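Local coordinates for TRNA nucleotidyl transferase-related protein (Thermotoga maritima, PDB 3H38) that probably adds the CCA sequence to the 3' end of tRNA, as a magnesium-dependent nucleotidyltransferase that uses CTP and ATP, at residues M35-V40 with D57-N63. Residue numbers count along the deposited sequence, not the author numbering.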
loop_
_atom_site.group_PDB
_atom_site.type_symbol
_atom_site.label_atom_id
_atom_site.label_comp_id
_atom_site.label_asym_id
_atom_site.label_seq_id
_atom_site.Cartn_x
_atom_site.Cartn_y
_atom_site.Cartn_z
ATOM N N MET A 35 -2.426 -28.816 -23.549
ATOM C CA MET A 35 -2.476 -28.260 -22.193
ATOM C C MET A 35 -3.852 -27.658 -21.948
ATOM O O MET A 35 -4.345 -26.887 -22.769
ATOM C CB MET A 35 -1.433 -27.166 -22.031
ATOM C CG MET A 35 0.029 -27.661 -22.039
ATOM S SD MET A 35 1.109 -26.239 -21.957
ATOM C CE MET A 35 2.542 -26.776 -22.913
ATOM N N PRO A 36 -4.502 -28.034 -20.838
ATOM C CA PRO A 36 -5.713 -27.296 -20.431
ATOM C C PRO A 36 -5.374 -25.859 -20.037
ATOM O O PRO A 36 -4.453 -25.670 -19.253
ATOM C CB PRO A 36 -6.214 -28.083 -19.218
ATOM C CG PRO A 36 -5.642 -29.503 -19.442
ATOM C CD PRO A 36 -4.287 -29.256 -20.044
ATOM N N VAL A 37 -6.086 -24.880 -20.594
ATOM C CA VAL A 37 -5.825 -23.467 -20.316
ATOM C C VAL A 37 -6.948 -22.796 -19.506
ATOM O O VAL A 37 -8.125 -23.029 -19.768
ATOM C CB VAL A 37 -5.629 -22.667 -21.609
ATOM C CG1 VAL A 37 -5.018 -21.325 -21.289
ATOM C CG2 VAL A 37 -4.732 -23.406 -22.554
ATOM N N TYR A 38 -6.571 -21.953 -18.540
ATOM C CA TYR A 38 -7.527 -21.222 -17.705
ATOM C C TYR A 38 -7.122 -19.772 -17.394
ATOM O O TYR A 38 -5.942 -19.448 -17.199
ATOM C CB TYR A 38 -7.683 -21.900 -16.346
ATOM C CG TYR A 38 -7.791 -23.396 -16.348
ATOM C CD1 TYR A 38 -6.669 -24.182 -16.433
ATOM C CD2 TYR A 38 -9.029 -24.022 -16.218
ATOM C CE1 TYR A 38 -6.764 -25.564 -16.411
ATOM C CE2 TYR A 38 -9.135 -25.398 -16.208
ATOM C CZ TYR A 38 -8.002 -26.166 -16.301
ATOM O OH TYR A 38 -8.107 -27.536 -16.267
ATOM N N VAL A 39 -8.122 -18.907 -17.287
ATOM C CA VAL A 39 -7.916 -17.609 -16.673
ATOM C C VAL A 39 -8.373 -17.757 -15.213
ATOM O O VAL A 39 -9.338 -18.479 -14.927
ATOM C CB VAL A 39 -8.656 -16.490 -17.439
ATOM C CG1 VAL A 39 -10.155 -16.608 -17.254
ATOM C CG2 VAL A 39 -8.144 -15.119 -17.011
ATOM N N VAL A 40 -7.644 -17.141 -14.282
ATOM C CA VAL A 40 -7.883 -17.398 -12.860
ATOM C C VAL A 40 -7.920 -16.130 -12.005
ATOM O O VAL A 40 -7.505 -15.056 -12.442
ATOM C CB VAL A 40 -6.778 -18.297 -12.284
ATOM C CG1 VAL A 40 -6.742 -19.619 -13.018
ATOM C CG2 VAL A 40 -5.428 -17.606 -12.395
ATOM N N ASP A 57 -4.345 -13.168 -16.872
ATOM C CA ASP A 57 -3.565 -14.008 -15.985
ATOM C C ASP A 57 -3.850 -15.471 -16.290
ATOM O O ASP A 57 -4.916 -15.977 -15.909
ATOM C CB ASP A 57 -3.949 -13.694 -14.535
ATOM C CG ASP A 57 -2.837 -14.007 -13.556
ATOM O OD1 ASP A 57 -1.982 -14.859 -13.879
ATOM O OD2 ASP A 57 -2.809 -13.396 -12.463
ATOM N N ILE A 58 -2.903 -16.152 -16.951
ATOM C CA ILE A 58 -3.166 -17.505 -17.481
ATOM C C ILE A 58 -2.526 -18.662 -16.730
ATOM O O ILE A 58 -1.328 -18.642 -16.438
ATOM C CB ILE A 58 -2.768 -17.643 -18.966
ATOM C CG1 ILE A 58 -3.505 -16.616 -19.809
ATOM C CG2 ILE A 58 -3.153 -19.001 -19.472
ATOM C CD1 ILE A 58 -5.004 -16.732 -19.648
ATOM N N VAL A 59 -3.332 -19.682 -16.443
ATOM C CA VAL A 59 -2.814 -20.911 -15.848
ATOM C C VAL A 59 -2.908 -22.135 -16.795
ATOM O O VAL A 59 -3.975 -22.430 -17.372
ATOM C CB VAL A 59 -3.473 -21.176 -14.479
ATOM C CG1 VAL A 59 -2.931 -22.433 -13.849
ATOM C CG2 VAL A 59 -3.212 -20.011 -13.560
ATOM N N VAL A 60 -1.789 -22.833 -16.988
ATOM C CA VAL A 60 -1.825 -24.008 -17.874
ATOM C C VAL A 60 -1.492 -25.268 -17.094
ATOM O O VAL A 60 -0.681 -25.231 -16.162
ATOM C CB VAL A 60 -0.887 -23.874 -19.099
ATOM C CG1 VAL A 60 -1.327 -22.702 -20.010
ATOM C CG2 VAL A 60 0.540 -23.693 -18.655
ATOM N N GLU A 61 -2.167 -26.367 -17.412
ATOM C CA GLU A 61 -1.735 -27.647 -16.860
ATOM C C GLU A 61 -0.721 -28.245 -17.830
ATOM O O GLU A 61 -1.062 -29.108 -18.649
ATOM C CB GLU A 61 -2.893 -28.615 -16.663
ATOM C CG GLU A 61 -3.860 -28.245 -15.569
ATOM C CD GLU A 61 -4.764 -29.412 -15.243
ATOM O OE1 GLU A 61 -5.861 -29.188 -14.688
ATOM O OE2 GLU A 61 -4.368 -30.561 -15.560
ATOM N N GLY A 62 0.508 -27.744 -17.746
ATOM C CA GLY A 62 1.606 -28.206 -18.559
ATOM C C GLY A 62 2.739 -27.236 -18.382
ATOM O O GLY A 62 2.724 -26.461 -17.432
ATOM N N ASN A 63 3.694 -27.254 -19.307
ATOM C CA ASN A 63 4.897 -26.436 -19.202
ATOM C C ASN A 63 4.653 -25.002 -19.689
ATOM O O ASN A 63 4.415 -24.769 -20.870
ATOM C CB ASN A 63 6.037 -27.111 -19.985
ATOM C CG ASN A 63 7.357 -26.360 -19.879
ATOM O OD1 ASN A 63 8.332 -26.881 -19.327
ATOM N ND2 ASN A 63 7.400 -25.133 -20.419
#
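Strands 37-40 and 57-60 run antiparallel, their axes 4.7 Å apart at closest approach and their directions 141° apart. Tyr38 and Val59 form the hydrogen-bonded pair (Tyr38 N to Val59 O 2.9 Å, Val59 N to Tyr38 O 2.7 Å), flanked by the non-hydrogen-bonded pairs Val37-Val60 and Val39-Ile58. Glu61 N to Pro36 O, 3.0 Å, extends the ladder past the strand end; at the other end Val40 N to Asp57 O, 3.4 Å, is weak. Glu61 centres an inverse gamma turn that brings Gly62 CA to 3.9 Å from Met35 CG.

On one face, Val37 CG1 meets Ile58 CG2 at 3.5 Å and Val60 CG1 at 4.1 Å, while Phe67 of helix 64-72 covers Val37 and Val60. On the other, Val40 CG2 touches Val59 CG2 at 3.5 Å, and helix 122-127 packs on Tyr38 and Val59; Glu61 OE1 accepts a hydrogen bond from Ile122 N.

The Val37 face is thus apolar, the Tyr38 face partly polar, in the nucleotidyltransferase (poly A polymerase-type) head-domain sheet. Asp57, a Mg(2+) ligand with Asp55 and Asp99, is metal-free and poorly ordered here; its side chain comes within about 4 Å of Asp99's (nearest atoms), placing the metal site at the weakly bonded end.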